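Local atomic coordinates of inactive glucansucrase (Lactobacillus reuteri, PDB entry 5JBD), a protein that is an inactive member of glycosyl hydrolase family 70, a family built around a TIM barrel, and carries a bound calcium ion. Residues S191-V197 and T763-N769; Y216-R221 and S822-A826; M709-Y713 and G793-Q797; Y781-F787 and I851-K856. All blocks are in the same frame, centred on the assembly; numbering follows the deposited sequence.

Contact 1 of 4, residues S191-V197 and T763-N769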
loop_
_atom_site.group_PDB
_atom_site.type_symbol
_atom_site.label_atom_id
_atom_site.label_comp_id
_atom_site.label_asym_id
_atom_site.label_seq_id
_atom_site.Cartn_x
_atom_site.Cartn_y
_atom_site.Cartn_z
ATOM N N SER A 191 -12.138 -2.475 -8.676
ATOM C CA SER A 191 -13.190 -1.716 -9.326
ATOM C C SER A 191 -14.438 -1.444 -8.427
ATOM O O SER A 191 -15.533 -1.187 -8.926
ATOM C CB SER A 191 -13.443 -2.345 -10.696
ATOM O OG SER A 191 -12.272 -2.060 -11.514
ATOM N N ASP A 192 -14.232 -1.443 -7.102
ATOM C CA ASP A 192 -15.211 -0.897 -6.126
ATOM C C ASP A 192 -14.870 0.563 -5.828
ATOM O O ASP A 192 -14.234 0.881 -4.824
ATOM C CB ASP A 192 -15.251 -1.746 -4.835
ATOM C CG ASP A 192 -16.205 -2.926 -4.931
ATOM O OD1 ASP A 192 -16.815 -3.161 -6.011
ATOM O OD2 ASP A 192 -16.355 -3.629 -3.908
ATOM N N GLN A 193 -15.278 1.440 -6.737
ATOM C CA GLN A 193 -14.883 2.842 -6.726
ATOM C C GLN A 193 -16.019 3.750 -7.104
ATOM O O GLN A 193 -16.933 3.389 -7.846
ATOM C CB GLN A 193 -13.768 3.128 -7.740
ATOM C CG GLN A 193 -12.533 2.252 -7.671
ATOM C CD GLN A 193 -11.638 2.546 -6.490
ATOM O OE1 GLN A 193 -11.723 3.607 -5.855
ATOM N NE2 GLN A 193 -10.749 1.605 -6.192
ATOM N N VAL A 194 -15.881 4.977 -6.632
ATOM C CA VAL A 194 -16.694 6.073 -7.039
ATOM C C VAL A 194 -15.746 7.243 -7.361
ATOM O O VAL A 194 -14.749 7.443 -6.670
ATOM C CB VAL A 194 -17.691 6.301 -5.868
ATOM C CG1 VAL A 194 -17.525 7.640 -5.189
ATOM C CG2 VAL A 194 -19.113 5.914 -6.264
ATOM N N ILE A 195 -16.035 8.001 -8.409
ATOM C CA ILE A 195 -15.288 9.252 -8.689
ATOM C C ILE A 195 -16.050 10.470 -8.175
ATOM O O ILE A 195 -17.276 10.449 -8.111
ATOM C CB ILE A 195 -14.974 9.467 -10.187
ATOM C CG1 ILE A 195 -16.246 9.498 -11.054
ATOM C CG2 ILE A 195 -14.012 8.385 -10.680
ATOM C CD1 ILE A 195 -15.984 9.849 -12.516
ATOM N N PHE A 196 -15.318 11.526 -7.834
ATOM C CA PHE A 196 -15.909 12.821 -7.478
ATOM C C PHE A 196 -15.966 13.694 -8.728
ATOM O O PHE A 196 -14.933 13.905 -9.398
ATOM C CB PHE A 196 -15.076 13.536 -6.408
ATOM C CG PHE A 196 -14.884 12.754 -5.134
ATOM C CD1 PHE A 196 -15.788 11.784 -4.717
ATOM C CD2 PHE A 196 -13.785 13.013 -4.332
ATOM C CE1 PHE A 196 -15.598 11.096 -3.539
ATOM C CE2 PHE A 196 -13.590 12.326 -3.141
ATOM C CZ PHE A 196 -14.496 11.362 -2.748
ATOM N N VAL A 197 -17.167 14.187 -9.045
ATOM C CA VAL A 197 -17.393 14.997 -10.253
ATOM C C VAL A 197 -17.914 16.373 -9.892
ATOM O O VAL A 197 -18.426 16.583 -8.782
ATOM C CB VAL A 197 -18.359 14.332 -11.267
ATOM C CG1 VAL A 197 -17.870 12.930 -11.652
ATOM C CG2 VAL A 197 -19.804 14.312 -10.776
ATOM N N THR A 763 -20.605 14.898 -5.139
ATOM C CA THR A 763 -21.389 14.332 -6.219
ATOM C C THR A 763 -20.547 13.233 -6.878
ATOM O O THR A 763 -19.397 13.486 -7.283
ATOM C CB THR A 763 -21.802 15.412 -7.217
ATOM O OG1 THR A 763 -22.531 16.439 -6.526
ATOM C CG2 THR A 763 -22.687 14.825 -8.308
ATOM N N VAL A 764 -21.107 12.020 -6.973
ATOM C CA VAL A 764 -20.334 10.842 -7.411
ATOM C C VAL A 764 -20.973 9.970 -8.491
ATOM O O VAL A 764 -22.175 10.022 -8.735
ATOM C CB VAL A 764 -19.977 9.920 -6.222
ATOM C CG1 VAL A 764 -19.363 10.722 -5.078
ATOM C CG2 VAL A 764 -21.179 9.112 -5.737
ATOM N N THR A 765 -20.127 9.149 -9.119
ATOM C CA THR A 765 -20.542 8.202 -10.158
ATOM C C THR A 765 -19.796 6.891 -9.924
ATOM O O THR A 765 -18.601 6.892 -9.594
ATOM C CB THR A 765 -20.234 8.756 -11.561
ATOM O OG1 THR A 765 -21.044 9.911 -11.793
ATOM C CG2 THR A 765 -20.507 7.728 -12.657
ATOM N N ARG A 766 -20.510 5.779 -10.093
ATOM C CA ARG A 766 -19.962 4.442 -9.854
ATOM C C ARG A 766 -19.040 4.064 -11.021
ATOM O O ARG A 766 -19.495 3.976 -12.148
ATOM C CB ARG A 766 -21.109 3.420 -9.757
ATOM C CG ARG A 766 -20.694 1.982 -9.471
ATOM C CD ARG A 766 -20.196 1.814 -8.054
ATOM N NE ARG A 766 -19.819 0.423 -7.802
ATOM C CZ ARG A 766 -18.679 -0.153 -8.202
ATOM N NH1 ARG A 766 -17.777 0.536 -8.901
ATOM N NH2 ARG A 766 -18.446 -1.441 -7.909
ATOM N N THR A 767 -17.768 3.802 -10.724
ATOM C CA THR A 767 -16.775 3.517 -11.765
ATOM C C THR A 767 -15.889 2.321 -11.459
ATOM O O THR A 767 -15.837 1.840 -10.321
ATOM C CB THR A 767 -15.833 4.721 -11.985
ATOM O OG1 THR A 767 -15.002 4.913 -10.831
ATOM C CG2 THR A 767 -16.623 5.988 -12.281
ATOM N N ASN A 768 -15.172 1.876 -12.497
ATOM C CA ASN A 768 -14.063 0.936 -12.332
ATOM C C ASN A 768 -12.812 1.693 -11.847
ATOM O O ASN A 768 -12.881 2.897 -11.537
ATOM C CB ASN A 768 -13.813 0.160 -13.643
ATOM C CG ASN A 768 -13.276 1.028 -14.778
ATOM O OD1 ASN A 768 -12.868 2.177 -14.590
ATOM N ND2 ASN A 768 -13.273 0.464 -15.982
ATOM N N ASN A 769 -11.674 1.002 -11.810
ATOM C CA ASN A 769 -10.426 1.599 -11.312
ATOM C C ASN A 769 -9.764 2.636 -12.245
ATOM O O ASN A 769 -8.747 3.228 -11.880
ATOM C CB ASN A 769 -9.429 0.516 -10.905
ATOM C CG ASN A 769 -8.965 -0.346 -12.070
ATOM O OD1 ASN A 769 -9.434 -0.209 -13.202
ATOM N ND2 ASN A 769 -8.075 -1.277 -11.774
HETATM O O HOH W 1 -17.952 16.000 -5.943
#
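Arg766 reaches back to the turn that leads into the partner strand and holds the carbonyl oxygen Ser191 O end-on, with NH1 at 2.8 Å and NH2 at 3.1 Å, the acceptor lying in the guanidinium plane. Its chain leaves anti to the backbone N (chi1 -178°) and bends at chi2, which brings NH2 also to 3.0 Å from Asp192 OD1 in a salt bridge. Carboxylate and guanidinium stand almost perpendicular there (85°); Asp192 is also bonded to Ser174 OG and Leu175 N. This is the tight part of the pairing, and on the same face Val194 CG1 presses on Val764 CB at 3.5 Å, while Val764 CG1 meets the edge of the Phe196 ring, 3.7 Å from CD1. Strands 193-197 and 758-767 are adjacent interior strands of a six-stranded antiparallel sheet, with Gln193-Thr767 and Ile195-Thr765 as hydrogen-bonded pairs and Val194-Arg766 and Phe196-Val764 as non-hydrogen-bonded ones. On the other face Thr767 CG2 crosses Ile195 CG1 roughly at a right angle, 3.7 Å away. More open are the side-chain contacts of Ser191, Asn768, Asn769 and Val197, all partly exposed. Here the main chain of Asn769 donates from N to Ser191 OG at 3.1 Å, and at the far end of the ladder a water links Val197 O with Thr763 N.

Contact 2 of 4, residues Y216-R221 and S822-A826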
loop_
_atom_site.group_PDB
_atom_site.type_symbol
_atom_site.label_atom_id
_atom_site.label_comp_id
_atom_site.label_asym_id
_atom_site.label_seq_id
_atom_site.Cartn_x
_atom_site.Cartn_y
_atom_site.Cartn_z
ATOM N N TYR A 216 -9.048 20.127 -12.426
ATOM C CA TYR A 216 -7.999 19.145 -12.654
ATOM C C TYR A 216 -8.595 17.739 -12.668
ATOM O O TYR A 216 -9.379 17.436 -13.566
ATOM C CB TYR A 216 -6.849 19.389 -11.670
ATOM C CG TYR A 216 -6.220 20.723 -12.000
ATOM C CD1 TYR A 216 -5.317 20.832 -13.052
ATOM C CD2 TYR A 216 -6.598 21.890 -11.332
ATOM C CE1 TYR A 216 -4.778 22.056 -13.414
ATOM C CE2 TYR A 216 -6.049 23.129 -11.679
ATOM C CZ TYR A 216 -5.147 23.204 -12.727
ATOM O OH TYR A 216 -4.587 24.415 -13.093
ATOM N N ARG A 217 -8.284 16.900 -11.688
ATOM C CA ARG A 217 -8.700 15.505 -11.718
ATOM C C ARG A 217 -8.343 14.823 -13.057
ATOM O O ARG A 217 -9.162 14.097 -13.633
ATOM C CB ARG A 217 -10.208 15.352 -11.385
ATOM C CG ARG A 217 -10.588 15.776 -9.958
ATOM C CD ARG A 217 -11.978 15.285 -9.529
ATOM N NE ARG A 217 -12.284 15.645 -8.138
ATOM C CZ ARG A 217 -13.205 16.538 -7.716
ATOM N NH1 ARG A 217 -14.010 17.191 -8.559
ATOM N NH2 ARG A 217 -13.337 16.765 -6.412
ATOM N N LEU A 218 -7.136 15.076 -13.557
ATOM C CA LEU A 218 -6.659 14.384 -14.762
ATOM C C LEU A 218 -6.325 12.980 -14.301
ATOM O O LEU A 218 -5.377 12.788 -13.548
ATOM C CB LEU A 218 -5.436 15.066 -15.365
ATOM C CG LEU A 218 -5.612 16.531 -15.780
ATOM C CD1 LEU A 218 -4.376 17.045 -16.503
ATOM C CD2 LEU A 218 -6.856 16.761 -16.634
ATOM N N MET A 219 -7.161 12.014 -14.667
ATOM C CA MET A 219 -6.994 10.638 -14.183
ATOM C C MET A 219 -6.247 9.784 -15.212
ATOM O O MET A 219 -6.323 10.031 -16.397
ATOM C CB MET A 219 -8.343 10.006 -13.868
ATOM C CG MET A 219 -9.052 10.702 -12.714
ATOM S SD MET A 219 -10.548 9.854 -12.236
ATOM C CE MET A 219 -9.956 8.386 -11.448
ATOM N N ASN A 220 -5.513 8.806 -14.713
ATOM C CA ASN A 220 -4.819 7.813 -15.530
ATOM C C ASN A 220 -3.666 8.421 -16.336
ATOM O O ASN A 220 -3.262 7.859 -17.351
ATOM C CB ASN A 220 -5.800 7.056 -16.457
ATOM C CG ASN A 220 -7.030 6.549 -15.724
ATOM O OD1 ASN A 220 -6.950 5.698 -14.838
ATOM N ND2 ASN A 220 -8.180 7.084 -16.086
ATOM N N ARG A 221 -3.084 9.522 -15.852
ATOM C CA ARG A 221 -1.895 10.111 -16.466
ATOM C C ARG A 221 -0.673 9.420 -15.885
ATOM O O ARG A 221 0.254 10.059 -15.366
ATOM C CB ARG A 221 -1.847 11.627 -16.265
ATOM C CG ARG A 221 -3.023 12.390 -16.872
ATOM C CD ARG A 221 -3.181 12.128 -18.366
ATOM N NE ARG A 221 -4.053 13.127 -18.979
ATOM C CZ ARG A 221 -3.662 14.289 -19.523
ATOM N NH1 ARG A 221 -2.376 14.660 -19.594
ATOM N NH2 ARG A 221 -4.587 15.103 -20.019
ATOM N N SER A 822 1.596 16.738 -17.595
ATOM C CA SER A 822 0.179 16.382 -17.668
ATOM C C SER A 822 -0.728 17.615 -17.734
ATOM O O SER A 822 -1.717 17.592 -18.460
ATOM C CB SER A 822 -0.238 15.451 -16.523
ATOM O OG SER A 822 -0.483 16.138 -15.305
ATOM N N THR A 823 -0.357 18.687 -17.031
ATOM C CA THR A 823 -1.195 19.917 -16.938
ATOM C C THR A 823 -0.749 21.102 -17.774
ATOM O O THR A 823 -1.569 21.968 -18.089
ATOM C CB THR A 823 -1.240 20.439 -15.500
ATOM O OG1 THR A 823 0.098 20.717 -15.049
ATOM C CG2 THR A 823 -1.892 19.429 -14.600
ATOM N N GLY A 824 0.543 21.162 -18.101
ATOM C CA GLY A 824 1.130 22.342 -18.729
ATOM C C GLY A 824 1.279 23.554 -17.812
ATOM O O GLY A 824 1.552 24.642 -18.310
ATOM N N VAL A 825 1.134 23.374 -16.489
ATOM C CA VAL A 825 1.369 24.452 -15.516
ATOM C C VAL A 825 2.296 23.988 -14.398
ATOM O O VAL A 825 2.474 22.781 -14.183
ATOM C CB VAL A 825 0.057 25.024 -14.921
ATOM C CG1 VAL A 825 -0.815 25.619 -16.020
ATOM C CG2 VAL A 825 -0.716 23.977 -14.143
ATOM N N ALA A 826 2.914 24.958 -13.716
ATOM C CA ALA A 826 3.855 24.654 -12.638
ATOM C C ALA A 826 3.113 24.335 -11.346
ATOM O O ALA A 826 1.979 24.786 -11.155
ATOM C CB ALA A 826 4.817 25.805 -12.414
#
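Surface packing between two irregular loops joins Tyr216, Leu218 and Arg221, which follow strand 193-197, to Ser822, Thr823 and Val825, which precede strand 841-845. The contact is small and mainly apolar, and no clear hydrogen bond crosses it. Leu218 is its middle: a single methyl, CD1, lies 3.3 Å from Ser822 O and 3.9 Å from Thr823 CG2. That same CD1 also sits 4.0 Å above the guanidinium plane of Arg221 of the same segment, displaced toward the rim, so the leucine is held between the arginine and the opposite loop. Thr823 CG2 touches a second group as well, Tyr216 CD1 at 4.0 Å, the two side chains crossing at about a right angle. Farther out, Tyr216 OH and Val825 CG2 approach from opposite directions to 4.0 Å. Arg221 bends at chi2 (-57°) and folds its aliphatic part beside Ser822, CB to CB 4.2 Å, while its polar end turns to Gln226.

Polar fixing comes from outside. Ser822 OG is hydrogen-bonded to both Asp289 and Asp291. The backbone N of Asn220 donates to Glu237, a calcium ligand, so segment 216-221 is joined to the first shell of the metal. Within 822-826, Thr823 OG1 stands between the backbone N and the carbonyl carbon (chi1 58°) and accepts from Val825 N at 3.2 Å. This closes an ST turn, set against a loop, 216-221, that is itself bonded to the calcium site through Glu237.

Contact 3 of 4, residues M709-Y713 and G793-Q797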
loop_
_atom_site.group_PDB
_atom_site.type_symbol
_atom_site.label_atom_id
_atom_site.label_comp_id
_atom_site.label_asym_id
_atom_site.label_seq_id
_atom_site.Cartn_x
_atom_site.Cartn_y
_atom_site.Cartn_z
ATOM N N MET A 709 -3.244 5.840 6.194
ATOM C CA MET A 709 -2.814 6.854 7.163
ATOM C C MET A 709 -3.777 8.032 7.218
ATOM O O MET A 709 -4.398 8.387 6.219
ATOM C CB MET A 709 -1.359 7.311 6.908
ATOM C CG MET A 709 -1.141 8.464 5.920
ATOM S SD MET A 709 -1.856 8.125 4.308
ATOM C CE MET A 709 -0.445 7.317 3.532
ATOM N N THR A 710 -3.890 8.605 8.418
ATOM C CA THR A 710 -4.726 9.761 8.698
ATOM C C THR A 710 -3.928 11.055 8.823
ATOM O O THR A 710 -4.530 12.127 8.829
ATOM C CB THR A 710 -5.502 9.548 10.024
ATOM O OG1 THR A 710 -4.574 9.315 11.101
ATOM C CG2 THR A 710 -6.428 8.345 9.911
ATOM N N ASP A 711 -2.600 10.958 8.967
ATOM C CA ASP A 711 -1.739 12.132 9.166
ATOM C C ASP A 711 -0.351 11.870 8.560
ATOM O O ASP A 711 0.398 11.041 9.064
ATOM C CB ASP A 711 -1.633 12.472 10.674
ATOM C CG ASP A 711 -1.011 13.841 10.943
ATOM O OD1 ASP A 711 -0.120 14.293 10.177
ATOM O OD2 ASP A 711 -1.417 14.498 11.942
ATOM N N ARG A 712 -0.034 12.601 7.491
ATOM C CA ARG A 712 1.208 12.424 6.721
ATOM C C ARG A 712 2.453 12.992 7.406
ATOM O O ARG A 712 3.576 12.667 7.011
ATOM C CB ARG A 712 1.090 13.107 5.363
ATOM C CG ARG A 712 0.174 12.423 4.363
ATOM C CD ARG A 712 0.206 13.224 3.073
ATOM N NE ARG A 712 -0.386 12.543 1.928
ATOM C CZ ARG A 712 -0.329 12.994 0.670
ATOM N NH1 ARG A 712 0.283 14.141 0.376
ATOM N NH2 ARG A 712 -0.893 12.289 -0.299
ATOM N N TYR A 713 2.263 13.833 8.420
ATOM C CA TYR A 713 3.378 14.474 9.112
ATOM C C TYR A 713 3.626 13.989 10.533
ATOM O O TYR A 713 4.720 14.200 11.042
ATOM C CB TYR A 713 3.183 15.991 9.110
ATOM C CG TYR A 713 3.301 16.584 7.728
ATOM C CD1 TYR A 713 2.190 16.689 6.889
ATOM C CD2 TYR A 713 4.527 17.020 7.241
ATOM C CE1 TYR A 713 2.307 17.224 5.611
ATOM C CE2 TYR A 713 4.644 17.561 5.962
ATOM C CZ TYR A 713 3.533 17.661 5.154
ATOM O OH TYR A 713 3.683 18.196 3.891
ATOM N N GLY A 793 -6.726 15.187 8.094
ATOM C CA GLY A 793 -5.279 15.342 7.947
ATOM C C GLY A 793 -4.540 15.487 9.264
ATOM O O GLY A 793 -3.305 15.387 9.288
ATOM N N GLY A 794 -5.285 15.756 10.350
ATOM C CA GLY A 794 -4.728 15.833 11.693
ATOM C C GLY A 794 -4.040 17.156 11.932
ATOM O O GLY A 794 -3.964 18.006 11.037
ATOM N N ASN A 795 -3.498 17.308 13.137
ATOM C CA ASN A 795 -2.693 18.476 13.487
ATOM C C ASN A 795 -1.368 18.531 12.720
ATOM O O ASN A 795 -0.794 19.614 12.560
ATOM C CB ASN A 795 -2.444 18.531 14.996
ATOM C CG ASN A 795 -3.719 18.830 15.784
ATOM O OD1 ASN A 795 -4.687 19.407 15.254
ATOM N ND2 ASN A 795 -3.721 18.459 17.059
ATOM N N GLY A 796 -0.882 17.384 12.249
ATOM C CA GLY A 796 0.299 17.346 11.385
ATOM C C GLY A 796 0.099 18.129 10.097
ATOM O O GLY A 796 0.941 18.948 9.722
ATOM N N GLN A 797 -1.011 17.884 9.414
ATOM C CA GLN A 797 -1.307 18.645 8.205
ATOM C C GLN A 797 -1.527 20.136 8.505
ATOM O O GLN A 797 -1.119 20.999 7.721
ATOM C CB GLN A 797 -2.526 18.065 7.477
ATOM C CG GLN A 797 -2.645 18.533 6.031
ATOM C CD GLN A 797 -1.542 17.969 5.125
ATOM O OE1 GLN A 797 -1.157 16.806 5.254
ATOM N NE2 GLN A 797 -1.058 18.779 4.194
HETATM O O HOH W 2 -1.908 14.488 6.708
#
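Gly793 meets Thr710 and Asp711 with its backbone: its CA makes a C-H...O contact with Thr710 O at 3.4 Å, and its own O comes to 3.2 Å from Asp711 CG. A water ties that oxygen to Arg712 N and Gln797 OE1. Neither Gly794 nor Gly796 has a side chain to block the Asp711 carboxylate, which passes the first to reach the second. There the amide of Gly796 donates to Asp711 OD2 at 3.0 Å on the syn lone pair, with an angle of 141° at the hydrogen. The other oxygen, OD1, accepts on its anti side from Tyr713 N (3.0 Å), forming an Asx turn, and also from Asn714 N. A buried carboxylate is thus shared between its own turn and the first turn of a helix. Gln797, bent at chi2 (69°), brings OE1 in the plane of the Tyr713 ring to its edge, 3.5 Å from CE1, and NE2 goes on to Ile833 O and Glu254. The contact fits the start of helix 794-800 against helix 249-263, whose Glu254 and Asn257 bind Tyr713 OH and whose Phe261 meets that ring edge-to-face, while strands 696-697 and 752-753 flank Asp711 and Arg712.

Contact 4 of 4, residues Y781-F787 and I851-K856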
loop_
_atom_site.group_PDB
_atom_site.type_symbol
_atom_site.label_atom_id
_atom_site.label_comp_id
_atom_site.label_asym_id
_atom_site.label_seq_id
_atom_site.Cartn_x
_atom_site.Cartn_y
_atom_site.Cartn_z
ATOM N N TYR A 781 -25.111 3.993 -10.861
ATOM C CA TYR A 781 -25.522 5.349 -10.468
ATOM C C TYR A 781 -24.512 6.395 -10.923
ATOM O O TYR A 781 -23.324 6.108 -11.007
ATOM C CB TYR A 781 -25.766 5.454 -8.960
ATOM C CG TYR A 781 -24.689 4.916 -8.054
ATOM C CD1 TYR A 781 -23.642 5.729 -7.624
ATOM C CD2 TYR A 781 -24.746 3.612 -7.570
ATOM C CE1 TYR A 781 -22.663 5.243 -6.764
ATOM C CE2 TYR A 781 -23.771 3.113 -6.704
ATOM C CZ TYR A 781 -22.733 3.931 -6.299
ATOM O OH TYR A 781 -21.765 3.441 -5.447
ATOM N N ALA A 782 -25.016 7.593 -11.234
ATOM C CA ALA A 782 -24.193 8.718 -11.684
ATOM C C ALA A 782 -24.714 10.021 -11.104
ATOM O O ALA A 782 -25.930 10.196 -10.947
ATOM C CB ALA A 782 -24.192 8.801 -13.208
ATOM N N ASN A 783 -23.793 10.933 -10.798
ATOM C CA ASN A 783 -24.143 12.288 -10.363
ATOM C C ASN A 783 -25.058 12.292 -9.129
ATOM O O ASN A 783 -26.032 13.047 -9.066
ATOM C CB ASN A 783 -24.766 13.082 -11.533
ATOM C CG ASN A 783 -23.847 13.147 -12.749
ATOM O OD1 ASN A 783 -24.163 12.606 -13.818
ATOM N ND2 ASN A 783 -22.706 13.793 -12.589
ATOM N N GLN A 784 -24.735 11.431 -8.161
ATOM C CA GLN A 784 -25.505 11.291 -6.928
ATOM C C GLN A 784 -24.745 11.897 -5.773
ATOM O O GLN A 784 -23.542 11.670 -5.635
ATOM C CB GLN A 784 -25.762 9.816 -6.602
ATOM C CG GLN A 784 -26.679 9.085 -7.566
ATOM C CD GLN A 784 -28.036 9.732 -7.703
ATOM O OE1 GLN A 784 -28.701 10.033 -6.714
ATOM N NE2 GLN A 784 -28.460 9.948 -8.943
ATOM N N ILE A 785 -25.450 12.634 -4.921
ATOM C CA ILE A 785 -24.841 13.163 -3.708
ATOM C C ILE A 785 -24.616 12.013 -2.720
ATOM O O ILE A 785 -25.533 11.253 -2.433
ATOM C CB ILE A 785 -25.662 14.334 -3.107
ATOM C CG1 ILE A 785 -25.658 15.498 -4.109
ATOM C CG2 ILE A 785 -25.069 14.750 -1.766
ATOM C CD1 ILE A 785 -26.276 16.787 -3.647
ATOM N N TYR A 786 -23.394 11.947 -2.192
ATOM C CA TYR A 786 -22.892 10.855 -1.361
ATOM C C TYR A 786 -22.086 11.477 -0.226
ATOM O O TYR A 786 -21.301 12.412 -0.457
ATOM C CB TYR A 786 -21.969 9.993 -2.248
ATOM C CG TYR A 786 -21.332 8.740 -1.642
ATOM C CD1 TYR A 786 -22.111 7.681 -1.179
ATOM C CD2 TYR A 786 -19.936 8.585 -1.603
ATOM C CE1 TYR A 786 -21.523 6.522 -0.663
ATOM C CE2 TYR A 786 -19.339 7.427 -1.092
ATOM C CZ TYR A 786 -20.128 6.393 -0.629
ATOM O OH TYR A 786 -19.548 5.241 -0.112
ATOM N N PHE A 787 -22.271 10.976 0.995
ATOM C CA PHE A 787 -21.641 11.576 2.171
ATOM C C PHE A 787 -20.327 10.883 2.540
ATOM O O PHE A 787 -20.177 10.299 3.613
ATOM C CB PHE A 787 -22.624 11.593 3.353
ATOM C CG PHE A 787 -23.903 12.345 3.083
ATOM C CD1 PHE A 787 -23.885 13.621 2.512
ATOM C CD2 PHE A 787 -25.128 11.808 3.447
ATOM C CE1 PHE A 787 -25.063 14.321 2.283
ATOM C CE2 PHE A 787 -26.309 12.508 3.233
ATOM C CZ PHE A 787 -26.276 13.767 2.649
ATOM N N ILE A 851 -25.783 4.669 -0.745
ATOM C CA ILE A 851 -25.920 5.714 -1.762
ATOM C C ILE A 851 -27.194 6.548 -1.577
ATOM O O ILE A 851 -27.325 7.603 -2.197
ATOM C CB ILE A 851 -25.837 5.098 -3.194
ATOM C CG1 ILE A 851 -25.404 6.127 -4.249
ATOM C CG2 ILE A 851 -27.161 4.467 -3.632
ATOM C CD1 ILE A 851 -24.099 6.833 -3.967
ATOM N N GLY A 852 -28.121 6.066 -0.734
ATOM C CA GLY A 852 -29.410 6.728 -0.487
ATOM C C GLY A 852 -29.560 7.422 0.854
ATOM O O GLY A 852 -30.688 7.669 1.282
ATOM N N LEU A 853 -28.447 7.735 1.525
ATOM C CA LEU A 853 -28.494 8.458 2.802
ATOM C C LEU A 853 -29.048 9.870 2.638
ATOM O O LEU A 853 -29.773 10.352 3.514
ATOM C CB LEU A 853 -27.111 8.535 3.476
ATOM C CG LEU A 853 -26.500 7.245 4.032
ATOM C CD1 LEU A 853 -25.135 7.513 4.655
ATOM C CD2 LEU A 853 -27.406 6.603 5.060
ATOM N N ALA A 854 -28.696 10.520 1.525
ATOM C CA ALA A 854 -29.111 11.902 1.255
ATOM C C ALA A 854 -30.624 12.026 1.122
ATOM O O ALA A 854 -31.230 11.350 0.290
ATOM C CB ALA A 854 -28.422 12.421 -0.000
ATOM N N VAL A 855 -31.226 12.900 1.941
ATOM C CA VAL A 855 -32.677 13.029 1.996
ATOM C C VAL A 855 -33.192 13.790 0.779
ATOM O O VAL A 855 -32.751 14.903 0.494
ATOM C CB VAL A 855 -33.143 13.735 3.293
ATOM C CG1 VAL A 855 -34.654 13.970 3.288
ATOM C CG2 VAL A 855 -32.743 12.920 4.519
ATOM N N LYS A 856 -34.116 13.155 0.068
ATOM C CA LYS A 856 -34.878 13.786 -0.989
ATOM C C LYS A 856 -36.318 13.879 -0.529
ATOM O O LYS A 856 -36.815 12.980 0.158
ATOM C CB LYS A 856 -34.791 12.964 -2.276
ATOM C CG LYS A 856 -33.391 12.901 -2.853
ATOM C CD LYS A 856 -33.315 12.096 -4.142
ATOM C CE LYS A 856 -31.930 12.227 -4.757
ATOM N NZ LYS A 856 -31.687 11.360 -5.944
HETATM O O HOH W 3 -28.665 7.936 -4.708
HETATM O O HOH W 4 -26.499 9.588 -0.319
#
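One water is gripped from both segments: it donates to Ile785 O at 2.9 Å, gives a weaker bond to Ile851 O, and accepts from Ala854 N at 3.0 Å. Strand 784-791 is the outermost of its sheet in this chain, and here the loop 851-856, joined to it partly through water, lies beside it. Most of the surface between them is hydrophobic. Ile851 carries CG1 anti to the backbone N (chi1 -157°), which sets that carbon over the centre of the Tyr781 ring in a CH-pi contact, 3.8 Å from the centroid and 10° off the ring normal. Its CD1 wedges between two tyrosines, 3.5 Å from Tyr781 CE1 and 3.5 Å from Tyr786 CD1. Tyr781 OH is bonded to the main-chain Glu172 O, and Tyr786 OH to Glu172 OE2 and Gln847 N. At the far end Phe787 CZ packs on Ala854 CB at 3.7 Å, and CD2 of the same ring meets Leu853 CB at 3.8 Å. Asn783 and Gln784 both face Val764 in a G1 beta bulge at the start of the strand. Gln784 NE2 is tied back to Ala782 O, while OE1 takes a bond from a water shared with Ile851 O and a long, weak one from Lys856 NZ (3.4 Å). The chemistry implies an interface shaped by aromatic and aliphatic packing, with water serving Ile785 O, Ile851 O and Ala854 N.

How the contacts relate
Contacts 1 and 4 share one antiparallel sheet: strands 758-767 and 784-791 are neighbours in it, the contact centres lie 12 Å apart, and backbone bonds such as Val764 N to Gln784 O probably link them. Contact 2, centred 18 Å from contact 1, touches it where Arg217 and Met219 pack on Phe196 and Ile195. Contact 3 stands apart, about 13 Å from contact 1 at the nearest atoms, although helix 794-800 directly follows strand 784-791. Along the chain contact 1 closes before contact 4 opens, and contact 3 falls between the two segments of contact 2. Early and late chain thus meet, as expected for a circularly permuted family whose domains probably combine N- and C-terminal parts.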